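Local coordinates for putative lipoate-protein ligase A subunit 2 (Thermoplasma acidophilum DSM 1728, PDB 3R07) that is probably the second subunit of a two-part enzyme, a small alpha/beta protein belonging to the family of bacterial lipoate protein ligase C-terminal domains, at residues V21-D26 / Q86-I91; N28-I33 / E60-I65; I33-D38 / D52-S57; D68-G73 / P77-E82. All coordinates share one frame; numbering follows the deposited sequence. Where two conformers were deposited one is given.

Contact 1. Residues V21-D26 / Q86-I91; sequences VTLDLD and QALRVI
With chi1 at -178°, V21 presents both of its methyl groups to the end of helix 83-88: CG1 lies opposite the backbone N and CG2 opposite the carbonyl carbon, and the pair straddles CD1 of L88. The leucine is turned to meet them by a chi1 of -136°, which swings CD1 across to the strand although its CB leaves the backbone at a slant. V21 CG1 approaches L88 CD1 to 3.4 Å, while V21 CG2 lies 3.8 Å from the same methyl. CG2 also touches A87, whose CB is 3.9 Å from V21 CG2. Two residues further along the strand, L23 extends the patch, its CD1 at 3.9 Å from L88 CD1. Both strand side chains run at about a right angle to that of L88, so that one leucine branch serves two neighbours on the same face of the sheet. No hydrogen bond joins the two segments, and the contact is a buried aliphatic one. T22 lies between V21 and L23 but turns its CB away from the helix, and its OG1 bonds to S9 OG on strand 5-13. L88 also packs on I62 and I66 of helix 62-70 and on I33 of strand 29-36, which places the end of helix 83-88 over the sheet and against a second helix.

Contact 2. Residues N28-I33 / E60-I65; sequences NRIKDI and EKINDI
I30 and I62 belong to the apolar layer between the sheet and helix 62-70. The isoleucines meet through their outer carbons, with I30 CD1 4.4 Å from I62 CG1, a relaxed van der Waals approach at the buried end of the contact. Nearer the surface, N28 and E60 cover one another without a hydrogen bond. The amide nitrogen N28 ND2 rests against the aliphatic part of the glutamate, 3.6 Å from E60 CG, and remains 4.0 Å from E60 OE2. With chi1 at -73°, E60 sets CG opposite its carbonyl carbon and continues as an extended chain past the asparagine. The amide and carboxylate planes are turned 78° apart, so the two flat groups do not stack. Just past I30 the strand carries a classic beta bulge, K31 and D32 both facing D24 of the neighbouring strand. Beyond the bulge, I33 N donates to D32 OD1 at 2.9 Å, approaching from above the carboxylate plane. The same oxygen receives a salt bridge from R55, which ties the bulge to the chain leaving helix 46-54. In the surrounding layer I30 packs on L23 of strand 18-26, while I62 reaches L54 of helix 46-54 and L88 of helix 83-88, so the start of helix 62-70 sits between two other helices above the sheet.

Contact 3. Residues I33-D38 / D52-S57; sequences IHISGD and DMLRGS
The guanidinium of R55 turns an edge toward I33, with the backbone oxygen I33 O lying in its plane 3.7 Å from R55 NH1, too far to count as a hydrogen bond. This is helix-on-sheet packing in a small alpha/beta fold: the last turn of helix 46-54 covers strand 29-36. On the other amino group, R55 NH2 forms a salt bridge to D52 OD1 at 2.8 Å, which helps to fix the rotation of the flat group. CG of R55 lies opposite the backbone N, and the chain then bends at chi3 (46°), which brings the charged end back beside the strand. The buried part of the contact is aliphatic. I33 CD1 meets L54 CD1 at 3.6 Å, and I35 CD1 reaches the same leucine methyl at 4.4 Å, so L54 touches both I33 and I35. Further along, the strand turns a corner at G37, and here it faces another protein chain: S36 OG bonds to an acidic side chain and I35 O to a basic side chain of that chain. After the helix the chain passes through a cis peptide between R55 and G56, and the turn is closed by S57 N donating to L54 O at 2.7 Å.

Contact 4. Residues D68-G73 / P77-E82; sequences DFYNQG and PGVEPE
The tight part of this contact is the CH-pi contact of P81 with Y70, where the proline CB sits almost exactly over the middle of the aromatic ring. P81 CB lies 3.7 Å from the centroid of the Y70 ring and 11° off its normal, over one face. The alpha carbon takes part as well, with P81 CA 3.6 Å from Y70 CZ, so the proline covers the ring from its centre toward the hydroxyl end. A chi1 of -83° carries the tyrosine ring from the end of helix 62-70 out to the loop that leads to helix 83-88. At the hydroxyl end of the ring the packing slackens. Y70 OH lies 3.5 Å from V79 O, which is near the ring plane, and equally 3.5 Å from E80 O, but neither approach is a hydrogen bond. V79 only grazes the hydroxyl with its side chain and turns instead to A14 and F84. On the solvent side E80 points its CB away from the tyrosine, while its backbone N is held by D83 OD2 at the start of the next helix. Past Y70 the chain leaves helical angles at G73, which has positive phi and whose N donates to Y70 O. F84 and T76 also touch Y70. The chemistry is therefore mainly dispersion between aliphatic C-H groups and a pi face, which suggests that the loop is placed against the helix by the shape of proline and ring more than by polar bonds to the tyrosine hydroxyl.

In the fold
Contacts 1, 2 and 3 form one continuous layer on a face of the antiparallel sheet, their centres about 8 to 9 Å apart. L88 CD1 of contact 1 touches I33 CD1, a residue shared by contacts 2 and 3, at 3.4 Å. Strands 18-26 and 29-36 are joined by a probable hydrogen bond from T22 N to H34 O at 2.9 Å. Contacts 2 and 3 are linked by another probable one, from I30 N to S57 O at 3.0 Å. Contact 4 stands apart, its centre about 18 Å from that of contact 1; it shares helix 62-70 with contact 2 (centres about 17 Å apart) and meets contact 3 where M53 packs on F69 and Q72.

Contact 1. Residues V21-D26 / Q86-I91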
loop_
_atom_site.group_PDB
_atom_site.type_symbol
_atom_site.label_atom_id
_atom_site.label_comp_id
_atom_site.label_asym_id
_atom_site.label_seq_id
_atom_site.Cartn_x
_atom_site.Cartn_y
_atom_site.Cartn_z
ATOM N N VAL B 21 -13.402 -3.385 12.321
ATOM C CA VAL B 21 -13.307 -3.156 13.763
ATOM C C VAL B 21 -13.658 -4.425 14.519
ATOM O O VAL B 21 -14.558 -5.142 14.102
ATOM C CB VAL B 21 -14.253 -2.022 14.234
ATOM C CG1 VAL B 21 -14.061 -1.816 15.685
ATOM C CG2 VAL B 21 -13.956 -0.726 13.538
ATOM N N THR B 22 -12.948 -4.707 15.609
ATOM C CA THR B 22 -13.401 -5.712 16.587
ATOM C C THR B 22 -13.505 -5.098 17.993
ATOM O O THR B 22 -12.501 -4.630 18.547
ATOM C CB THR B 22 -12.508 -6.988 16.619
ATOM O OG1 THR B 22 -12.798 -7.802 15.482
ATOM C CG2 THR B 22 -12.780 -7.836 17.900
ATOM N N LEU B 23 -14.717 -5.085 18.556
ATOM C CA LEU B 23 -14.923 -4.542 19.901
ATOM C C LEU B 23 -15.290 -5.603 20.905
ATOM O O LEU B 23 -16.072 -6.504 20.626
ATOM C CB LEU B 23 -16.013 -3.483 19.920
ATOM C CG LEU B 23 -15.649 -2.107 19.401
ATOM C CD1 LEU B 23 -16.285 -1.985 18.053
ATOM C CD2 LEU B 23 -16.186 -1.039 20.327
ATOM N N ASP B 24 -14.716 -5.462 22.085
ATOM C CA ASP B 24 -14.955 -6.321 23.231
ATOM C C ASP B 24 -15.688 -5.458 24.265
ATOM O O ASP B 24 -15.106 -4.516 24.807
ATOM C CB ASP B 24 -13.598 -6.746 23.760
ATOM C CG ASP B 24 -13.653 -7.942 24.654
ATOM O OD1 ASP B 24 -14.718 -8.231 25.257
ATOM O OD2 ASP B 24 -12.592 -8.591 24.769
ATOM N N LEU B 25 -16.968 -5.740 24.508
ATOM C CA LEU B 25 -17.793 -4.872 25.374
ATOM C C LEU B 25 -18.177 -5.497 26.719
ATOM O O LEU B 25 -18.772 -6.571 26.777
ATOM C CB LEU B 25 -19.071 -4.425 24.663
ATOM C CG LEU B 25 -19.066 -3.802 23.276
ATOM C CD1 LEU B 25 -20.490 -3.436 22.883
ATOM C CD2 LEU B 25 -18.157 -2.577 23.229
ATOM N N ASP B 26 -17.826 -4.801 27.793
ATOM C CA ASP B 26 -18.249 -5.168 29.131
ATOM C C ASP B 26 -19.331 -4.176 29.546
ATOM O O ASP B 26 -19.051 -3.046 29.935
ATOM C CB ASP B 26 -17.054 -5.143 30.091
ATOM C CG ASP B 26 -17.454 -5.392 31.542
ATOM O OD1 ASP B 26 -18.629 -5.110 31.900
ATOM O OD2 ASP B 26 -16.588 -5.867 32.329
ATOM N N GLN B 86 -19.449 5.084 11.544
ATOM C CA GLN B 86 -20.187 3.951 10.991
ATOM C C GLN B 86 -19.514 2.606 11.303
ATOM O O GLN B 86 -20.194 1.631 11.623
ATOM C CB GLN B 86 -20.426 4.100 9.476
ATOM C CG GLN B 86 -21.433 5.190 9.051
ATOM C CD GLN B 86 -22.651 5.293 9.972
ATOM O OE1 GLN B 86 -22.858 6.313 10.631
ATOM N NE2 GLN B 86 -23.450 4.234 10.030
ATOM N N ALA B 87 -18.184 2.570 11.219
ATOM C CA ALA B 87 -17.394 1.359 11.479
ATOM C C ALA B 87 -17.558 0.848 12.905
ATOM O O ALA B 87 -17.753 -0.340 13.140
ATOM C CB ALA B 87 -15.928 1.634 11.200
ATOM N N LEU B 88 -17.493 1.787 13.836
ATOM C CA LEU B 88 -17.487 1.540 15.261
ATOM C C LEU B 88 -18.878 1.461 15.907
ATOM O O LEU B 88 -18.969 1.251 17.116
ATOM C CB LEU B 88 -16.735 2.691 15.900
ATOM C CG LEU B 88 -15.718 2.463 16.993
ATOM C CD1 LEU B 88 -14.798 1.339 16.618
ATOM C CD2 LEU B 88 -14.932 3.744 17.108
ATOM N N ARG B 89 -19.945 1.652 15.123
ATOM C CA ARG B 89 -21.314 1.685 15.663
ATOM C C ARG B 89 -22.019 0.368 15.525
ATOM O O ARG B 89 -22.086 -0.197 14.430
ATOM C CB ARG B 89 -22.184 2.758 15.000
ATOM C CG ARG B 89 -22.211 4.077 15.746
ATOM C CD ARG B 89 -22.951 3.997 17.099
ATOM N NE ARG B 89 -22.342 4.903 18.085
ATOM C CZ ARG B 89 -22.511 6.231 18.125
ATOM N NH1 ARG B 89 -23.291 6.854 17.239
ATOM N NH2 ARG B 89 -21.888 6.942 19.064
ATOM N N VAL B 90 -22.563 -0.097 16.647
ATOM C CA VAL B 90 -23.305 -1.351 16.697
ATOM C C VAL B 90 -24.799 -1.116 16.407
ATOM O O VAL B 90 -25.311 -1.554 15.366
ATOM C CB VAL B 90 -23.050 -2.133 18.042
ATOM C CG1 VAL B 90 -23.260 -1.229 19.289
ATOM C CG2 VAL B 90 -23.889 -3.417 18.109
ATOM N N ILE B 91 -25.479 -0.401 17.307
ATOM C CA ILE B 91 -26.933 -0.198 17.217
ATOM C C ILE B 91 -27.289 1.010 16.347
ATOM O O ILE B 91 -26.572 1.332 15.396
ATOM C CB ILE B 91 -27.612 -0.086 18.628
ATOM C CG1 ILE B 91 -26.872 0.928 19.522
ATOM C CG2 ILE B 91 -27.699 -1.474 19.297
ATOM C CD1 ILE B 91 -27.759 1.695 20.480
#

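Contact 2. Residues N28-I33 / E60-I65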
loop_
_atom_site.group_PDB
_atom_site.type_symbol
_atom_site.label_atom_id
_atom_site.label_comp_id
_atom_site.label_asym_id
_atom_site.label_seq_id
_atom_site.Cartn_x
_atom_site.Cartn_y
_atom_site.Cartn_z
ATOM N N ASN B 28 -21.410 -1.353 29.135
ATOM C CA ASN B 28 -21.497 -0.157 28.296
ATOM C C ASN B 28 -20.071 0.323 27.931
ATOM O O ASN B 28 -19.879 1.341 27.255
ATOM C CB ASN B 28 -22.305 0.929 29.051
ATOM C CG ASN B 28 -23.161 1.817 28.119
ATOM O OD1 ASN B 28 -23.900 1.331 27.246
ATOM N ND2 ASN B 28 -23.075 3.130 28.329
ATOM N N ARG B 29 -19.083 -0.461 28.352
ATOM C CA ARG B 29 -17.713 -0.021 28.433
ATOM C C ARG B 29 -16.789 -0.871 27.544
ATOM O O ARG B 29 -16.946 -2.093 27.434
ATOM C CB ARG B 29 -17.284 -0.075 29.901
ATOM C CG ARG B 29 -16.170 0.881 30.299
ATOM C CD ARG B 29 -14.848 0.137 30.387
ATOM N NE ARG B 29 -14.955 -0.991 31.309
ATOM C CZ ARG B 29 -13.991 -1.871 31.570
ATOM N NH1 ARG B 29 -12.805 -1.777 30.981
ATOM N NH2 ARG B 29 -14.221 -2.860 32.431
ATOM N N ILE B 30 -15.819 -0.206 26.915
ATOM C CA ILE B 30 -14.960 -0.829 25.914
ATOM C C ILE B 30 -13.775 -1.492 26.597
ATOM O O ILE B 30 -12.920 -0.818 27.174
ATOM C CB ILE B 30 -14.490 0.199 24.854
ATOM C CG1 ILE B 30 -15.678 0.669 23.993
ATOM C CG2 ILE B 30 -13.365 -0.396 23.989
ATOM C CD1 ILE B 30 -15.393 1.878 23.133
ATOM N N LYS B 31 -13.735 -2.819 26.545
ATOM C CA LYS B 31 -12.708 -3.576 27.236
ATOM C C LYS B 31 -11.501 -3.702 26.327
ATOM O O LYS B 31 -10.358 -3.589 26.769
ATOM C CB LYS B 31 -13.246 -4.954 27.620
ATOM C CG LYS B 31 -12.302 -5.808 28.436
ATOM C CD LYS B 31 -12.962 -7.113 28.881
ATOM C CE LYS B 31 -11.946 -7.973 29.662
ATOM N NZ LYS B 31 -12.578 -9.123 30.408
ATOM N N ASP B 32 -11.775 -3.968 25.052
ATOM C CA ASP B 32 -10.750 -3.993 24.035
ATOM C C ASP B 32 -11.265 -3.534 22.678
ATOM O O ASP B 32 -12.479 -3.549 22.409
ATOM C CB ASP B 32 -10.126 -5.368 23.913
ATOM C CG ASP B 32 -8.636 -5.292 23.634
ATOM O OD1 ASP B 32 -8.124 -4.166 23.376
ATOM O OD2 ASP B 32 -7.971 -6.357 23.691
ATOM N N ILE B 33 -10.326 -3.105 21.833
ATOM C CA ILE B 33 -10.640 -2.704 20.473
ATOM C C ILE B 33 -9.440 -2.941 19.555
ATOM O O ILE B 33 -8.274 -2.802 19.948
ATOM C CB ILE B 33 -11.240 -1.237 20.397
ATOM C CG1 ILE B 33 -11.555 -0.827 18.950
ATOM C CG2 ILE B 33 -10.362 -0.217 21.139
ATOM C CD1 ILE B 33 -12.330 0.446 18.810
ATOM N N GLU B 60 -21.044 5.165 24.433
ATOM C CA GLU B 60 -21.889 6.357 24.279
ATOM C C GLU B 60 -21.052 7.529 23.778
ATOM O O GLU B 60 -21.429 8.198 22.813
ATOM C CB GLU B 60 -22.597 6.719 25.600
ATOM C CG GLU B 60 -23.758 5.766 25.999
ATOM C CD GLU B 60 -24.777 6.411 26.954
ATOM O OE1 GLU B 60 -24.508 7.520 27.482
ATOM O OE2 GLU B 60 -25.852 5.808 27.179
ATOM N N LYS B 61 -19.904 7.741 24.424
ATOM C CA LYS B 61 -19.008 8.851 24.106
ATOM C C LYS B 61 -17.876 8.454 23.142
ATOM O O LYS B 61 -16.689 8.698 23.397
ATOM C CB LYS B 61 -18.485 9.489 25.396
ATOM C CG LYS B 61 -19.622 10.085 26.238
ATOM C CD LYS B 61 -19.141 11.140 27.231
ATOM C CE LYS B 61 -20.319 11.878 27.858
ATOM N NZ LYS B 61 -19.891 13.209 28.373
ATOM N N ILE B 62 -18.276 7.843 22.028
ATOM C CA ILE B 62 -17.374 7.420 20.965
ATOM C C ILE B 62 -17.011 8.607 20.065
ATOM O O ILE B 62 -15.828 8.851 19.802
ATOM C CB ILE B 62 -18.009 6.245 20.148
ATOM C CG1 ILE B 62 -17.656 4.898 20.782
ATOM C CG2 ILE B 62 -17.596 6.272 18.657
ATOM C CD1 ILE B 62 -18.205 3.688 20.020
ATOM N N ASN B 63 -18.035 9.338 19.604
ATOM C CA ASN B 63 -17.867 10.489 18.713
ATOM C C ASN B 63 -16.974 11.536 19.347
ATOM O O ASN B 63 -16.120 12.103 18.689
ATOM C CB ASN B 63 -19.220 11.097 18.350
ATOM C CG ASN B 63 -20.126 10.121 17.616
ATOM O OD1 ASN B 63 -19.994 8.902 17.751
ATOM N ND2 ASN B 63 -21.057 10.654 16.835
ATOM N N ASP B 64 -17.166 11.770 20.639
ATOM C CA ASP B 64 -16.277 12.652 21.398
ATOM C C ASP B 64 -14.821 12.296 21.130
ATOM O O ASP B 64 -14.002 13.176 20.886
ATOM C CB ASP B 64 -16.552 12.563 22.913
ATOM C CG ASP B 64 -17.944 13.076 23.308
ATOM O OD1 ASP B 64 -18.787 13.326 22.401
ATOM O OD2 ASP B 64 -18.189 13.214 24.538
ATOM N N ILE B 65 -14.529 10.997 21.175
ATOM C CA ILE B 65 -13.184 10.447 21.012
ATOM C C ILE B 65 -12.704 10.573 19.552
ATOM O O ILE B 65 -11.549 10.917 19.312
ATOM C CB ILE B 65 -13.129 8.960 21.511
ATOM C CG1 ILE B 65 -13.598 8.839 22.973
ATOM C CG2 ILE B 65 -11.748 8.326 21.292
ATOM C CD1 ILE B 65 -12.540 9.140 24.042
#

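Contact 3. Residues I33-D38 / D52-S57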
loop_
_atom_site.group_PDB
_atom_site.type_symbol
_atom_site.label_atom_id
_atom_site.label_comp_id
_atom_site.label_asym_id
_atom_site.label_seq_id
_atom_site.Cartn_x
_atom_site.Cartn_y
_atom_site.Cartn_z
ATOM N N ILE B 33 -10.326 -3.105 21.833
ATOM C CA ILE B 33 -10.640 -2.704 20.473
ATOM C C ILE B 33 -9.440 -2.941 19.555
ATOM O O ILE B 33 -8.274 -2.802 19.948
ATOM C CB ILE B 33 -11.240 -1.237 20.397
ATOM C CG1 ILE B 33 -11.555 -0.827 18.950
ATOM C CG2 ILE B 33 -10.362 -0.217 21.139
ATOM C CD1 ILE B 33 -12.330 0.446 18.810
ATOM N N HIS B 34 -9.744 -3.350 18.334
ATOM C CA HIS B 34 -8.728 -3.559 17.340
ATOM C C HIS B 34 -9.281 -2.989 16.058
ATOM O O HIS B 34 -10.364 -3.361 15.634
ATOM C CB HIS B 34 -8.352 -5.044 17.252
ATOM C CG HIS B 34 -7.688 -5.429 15.963
ATOM N ND1 HIS B 34 -6.429 -4.981 15.600
ATOM C CD2 HIS B 34 -8.112 -6.226 14.948
ATOM C CE1 HIS B 34 -6.116 -5.478 14.414
ATOM N NE2 HIS B 34 -7.119 -6.240 13.999
ATOM N N ILE B 35 -8.570 -2.021 15.488
ATOM C CA ILE B 35 -8.956 -1.426 14.215
ATOM C C ILE B 35 -7.956 -1.834 13.123
ATOM O O ILE B 35 -6.741 -1.778 13.316
ATOM C CB ILE B 35 -9.036 0.100 14.293
ATOM C CG1 ILE B 35 -9.873 0.532 15.500
ATOM C CG2 ILE B 35 -9.624 0.656 13.022
ATOM C CD1 ILE B 35 -9.803 2.008 15.834
ATOM N N SER B 36 -8.472 -2.261 11.974
ATOM C CA SER B 36 -7.599 -2.708 10.916
ATOM C C SER B 36 -8.206 -2.380 9.572
ATOM O O SER B 36 -9.257 -1.768 9.499
ATOM C CB SER B 36 -7.299 -4.200 11.052
ATOM O OG SER B 36 -8.457 -4.987 10.883
ATOM N N GLY B 37 -7.504 -2.758 8.508
ATOM C CA GLY B 37 -8.039 -2.669 7.162
ATOM C C GLY B 37 -7.258 -1.813 6.209
ATOM O O GLY B 37 -6.083 -1.525 6.415
ATOM N N ASP B 38 -7.953 -1.396 5.162
ATOM C CA ASP B 38 -7.359 -0.823 3.966
ATOM C C ASP B 38 -7.582 0.695 4.023
ATOM O O ASP B 38 -8.665 1.217 3.725
ATOM C CB ASP B 38 -8.021 -1.514 2.771
ATOM C CG ASP B 38 -7.840 -0.789 1.461
ATOM O OD1 ASP B 38 -7.129 0.253 1.381
ATOM O OD2 ASP B 38 -8.448 -1.272 0.474
ATOM N N ASP B 52 -6.104 3.223 21.895
ATOM C CA ASP B 52 -5.816 3.538 23.302
ATOM C C ASP B 52 -6.848 4.470 23.915
ATOM O O ASP B 52 -7.144 4.381 25.103
ATOM C CB ASP B 52 -4.422 4.157 23.442
ATOM C CG ASP B 52 -3.306 3.134 23.262
ATOM O OD1 ASP B 52 -3.633 1.924 23.130
ATOM O OD2 ASP B 52 -2.110 3.540 23.254
ATOM N N MET B 53 -7.389 5.355 23.087
ATOM C CA MET B 53 -8.350 6.350 23.524
ATOM C C MET B 53 -9.705 5.725 23.772
ATOM O O MET B 53 -10.304 5.955 24.813
ATOM C CB MET B 53 -8.443 7.484 22.504
ATOM C CG MET B 53 -7.213 8.403 22.536
ATOM S SD MET B 53 -7.191 9.612 21.197
ATOM C CE MET B 53 -5.834 10.632 21.801
ATOM N N LEU B 54 -10.164 4.914 22.826
ATOM C CA LEU B 54 -11.419 4.184 22.958
ATOM C C LEU B 54 -11.420 3.155 24.110
ATOM O O LEU B 54 -12.448 2.957 24.761
ATOM C CB LEU B 54 -11.803 3.550 21.621
ATOM C CG LEU B 54 -12.169 4.551 20.520
ATOM C CD1 LEU B 54 -11.832 4.044 19.114
ATOM C CD2 LEU B 54 -13.624 4.927 20.603
ATOM N N ARG B 55 -10.273 2.527 24.367
ATOM C CA ARG B 55 -10.094 1.605 25.491
ATOM C C ARG B 55 -9.708 2.307 26.836
ATOM O O ARG B 55 -8.638 2.933 26.940
ATOM C CB ARG B 55 -9.035 0.566 25.104
ATOM C CG ARG B 55 -8.973 -0.660 26.021
ATOM C CD ARG B 55 -7.902 -1.709 25.637
ATOM N NE ARG B 55 -6.630 -1.078 25.333
ATOM C CZ ARG B 55 -6.088 -1.011 24.120
ATOM N NH1 ARG B 55 -6.688 -1.580 23.089
ATOM N NH2 ARG B 55 -4.935 -0.378 23.942
ATOM N N GLY B 56 -10.559 2.262 27.865
ATOM C CA GLY B 56 -11.948 1.882 27.788
ATOM C C GLY B 56 -12.781 3.080 28.188
ATOM O O GLY B 56 -12.775 3.500 29.338
ATOM N N SER B 57 -13.462 3.647 27.208
ATOM C CA SER B 57 -14.450 4.681 27.410
ATOM C C SER B 57 -15.792 4.005 27.329
ATOM O O SER B 57 -15.886 2.795 27.434
ATOM C CB SER B 57 -14.355 5.713 26.287
ATOM O OG SER B 57 -13.046 6.246 26.178
#

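Contact 4. Residues D68-G73 / P77-E82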
loop_
_atom_site.group_PDB
_atom_site.type_symbol
_atom_site.label_atom_id
_atom_site.label_comp_id
_atom_site.label_asym_id
_atom_site.label_seq_id
_atom_site.Cartn_x
_atom_site.Cartn_y
_atom_site.Cartn_z
ATOM N N ASP B 68 -12.207 14.366 18.695
ATOM C CA ASP B 68 -11.019 14.789 19.459
ATOM C C ASP B 68 -9.748 14.403 18.705
ATOM O O ASP B 68 -8.978 15.286 18.303
ATOM C CB ASP B 68 -11.037 14.199 20.889
ATOM C CG ASP B 68 -9.635 14.102 21.539
ATOM O OD1 ASP B 68 -8.608 14.135 20.827
ATOM O OD2 ASP B 68 -9.551 13.957 22.782
ATOM N N PHE B 69 -9.561 13.085 18.545
ATOM C CA PHE B 69 -8.491 12.419 17.788
ATOM C C PHE B 69 -8.081 13.153 16.517
ATOM O O PHE B 69 -6.906 13.500 16.349
ATOM C CB PHE B 69 -8.989 11.006 17.454
ATOM C CG PHE B 69 -8.071 10.184 16.588
ATOM C CD1 PHE B 69 -6.858 9.720 17.075
ATOM C CD2 PHE B 69 -8.466 9.819 15.309
ATOM C CE1 PHE B 69 -6.039 8.942 16.299
ATOM C CE2 PHE B 69 -7.650 9.042 14.519
ATOM C CZ PHE B 69 -6.429 8.599 15.019
ATOM N N TYR B 70 -9.054 13.376 15.634
ATOM C CA TYR B 70 -8.867 14.207 14.452
ATOM C C TYR B 70 -8.374 15.662 14.736
ATOM O O TYR B 70 -7.496 16.169 14.026
ATOM C CB TYR B 70 -10.143 14.217 13.620
ATOM C CG TYR B 70 -10.305 13.033 12.690
ATOM C CD1 TYR B 70 -9.990 13.141 11.335
ATOM C CD2 TYR B 70 -10.796 11.811 13.150
ATOM C CE1 TYR B 70 -10.146 12.062 10.462
ATOM C CE2 TYR B 70 -10.955 10.714 12.279
ATOM C CZ TYR B 70 -10.629 10.852 10.938
ATOM O OH TYR B 70 -10.781 9.793 10.062
ATOM N N ASN B 71 -8.916 16.324 15.763
ATOM C CA ASN B 71 -8.444 17.670 16.151
ATOM C C ASN B 71 -6.992 17.726 16.666
ATOM O O ASN B 71 -6.469 18.820 16.924
ATOM C CB ASN B 71 -9.385 18.325 17.178
ATOM C CG ASN B 71 -10.811 18.424 16.683
ATOM O OD1 ASN B 71 -11.068 18.576 15.487
ATOM N ND2 ASN B 71 -11.755 18.324 17.606
ATOM N N GLN B 72 -6.349 16.568 16.834
ATOM C CA GLN B 72 -4.900 16.550 17.082
ATOM C C GLN B 72 -4.141 16.538 15.762
ATOM O O GLN B 72 -2.920 16.446 15.754
ATOM C CB GLN B 72 -4.473 15.373 17.959
ATOM C CG GLN B 72 -4.804 15.551 19.432
ATOM C CD GLN B 72 -5.084 14.225 20.122
ATOM O OE1 GLN B 72 -4.179 13.580 20.662
ATOM N NE2 GLN B 72 -6.348 13.810 20.108
ATOM N N GLY B 73 -4.887 16.628 14.658
ATOM C CA GLY B 73 -4.330 16.767 13.311
ATOM C C GLY B 73 -3.872 15.465 12.683
ATOM O O GLY B 73 -2.678 15.272 12.468
ATOM N N PRO B 77 -6.654 10.183 4.265
ATOM C CA PRO B 77 -7.101 10.430 2.892
ATOM C C PRO B 77 -8.231 9.546 2.428
ATOM O O PRO B 77 -8.104 8.328 2.475
ATOM C CB PRO B 77 -5.849 10.133 2.071
ATOM C CG PRO B 77 -4.764 10.573 2.950
ATOM C CD PRO B 77 -5.181 10.158 4.337
ATOM N N GLY B 78 -9.324 10.159 1.979
ATOM C CA GLY B 78 -10.486 9.426 1.448
ATOM C C GLY B 78 -11.280 8.661 2.507
ATOM O O GLY B 78 -12.133 7.820 2.177
ATOM N N VAL B 79 -10.980 8.946 3.775
ATOM C CA VAL B 79 -11.677 8.367 4.901
ATOM C C VAL B 79 -11.985 9.512 5.859
ATOM O O VAL B 79 -11.108 10.033 6.558
ATOM C CB VAL B 79 -10.857 7.225 5.596
ATOM C CG1 VAL B 79 -11.534 6.756 6.857
ATOM C CG2 VAL B 79 -10.673 6.039 4.677
ATOM N N GLU B 80 -13.254 9.902 5.859
ATOM C CA GLU B 80 -13.775 10.969 6.712
ATOM C C GLU B 80 -13.894 10.504 8.169
ATOM O O GLU B 80 -13.881 9.301 8.435
ATOM C CB GLU B 80 -15.137 11.413 6.166
ATOM C CG GLU B 80 -15.066 12.120 4.808
ATOM C CD GLU B 80 -14.578 13.564 4.920
ATOM O OE1 GLU B 80 -15.402 14.453 5.259
ATOM O OE2 GLU B 80 -13.375 13.808 4.661
ATOM N N PRO B 81 -14.006 11.447 9.122
ATOM C CA PRO B 81 -14.228 11.059 10.526
ATOM C C PRO B 81 -15.575 10.355 10.802
ATOM O O PRO B 81 -15.684 9.597 11.761
ATOM C CB PRO B 81 -14.140 12.395 11.284
ATOM C CG PRO B 81 -14.504 13.428 10.264
ATOM C CD PRO B 81 -13.917 12.909 8.970
ATOM N N GLU B 82 -16.583 10.599 9.973
ATOM C CA GLU B 82 -17.863 9.933 10.155
ATOM C C GLU B 82 -17.842 8.506 9.583
ATOM O O GLU B 82 -18.828 7.780 9.685
ATOM C CB GLU B 82 -19.055 10.797 9.647
ATOM C CG GLU B 82 -19.107 11.132 8.127
ATOM C CD GLU B 82 -18.255 12.357 7.695
ATOM O OE1 GLU B 82 -17.648 13.037 8.552
ATOM O OE2 GLU B 82 -18.194 12.630 6.476
#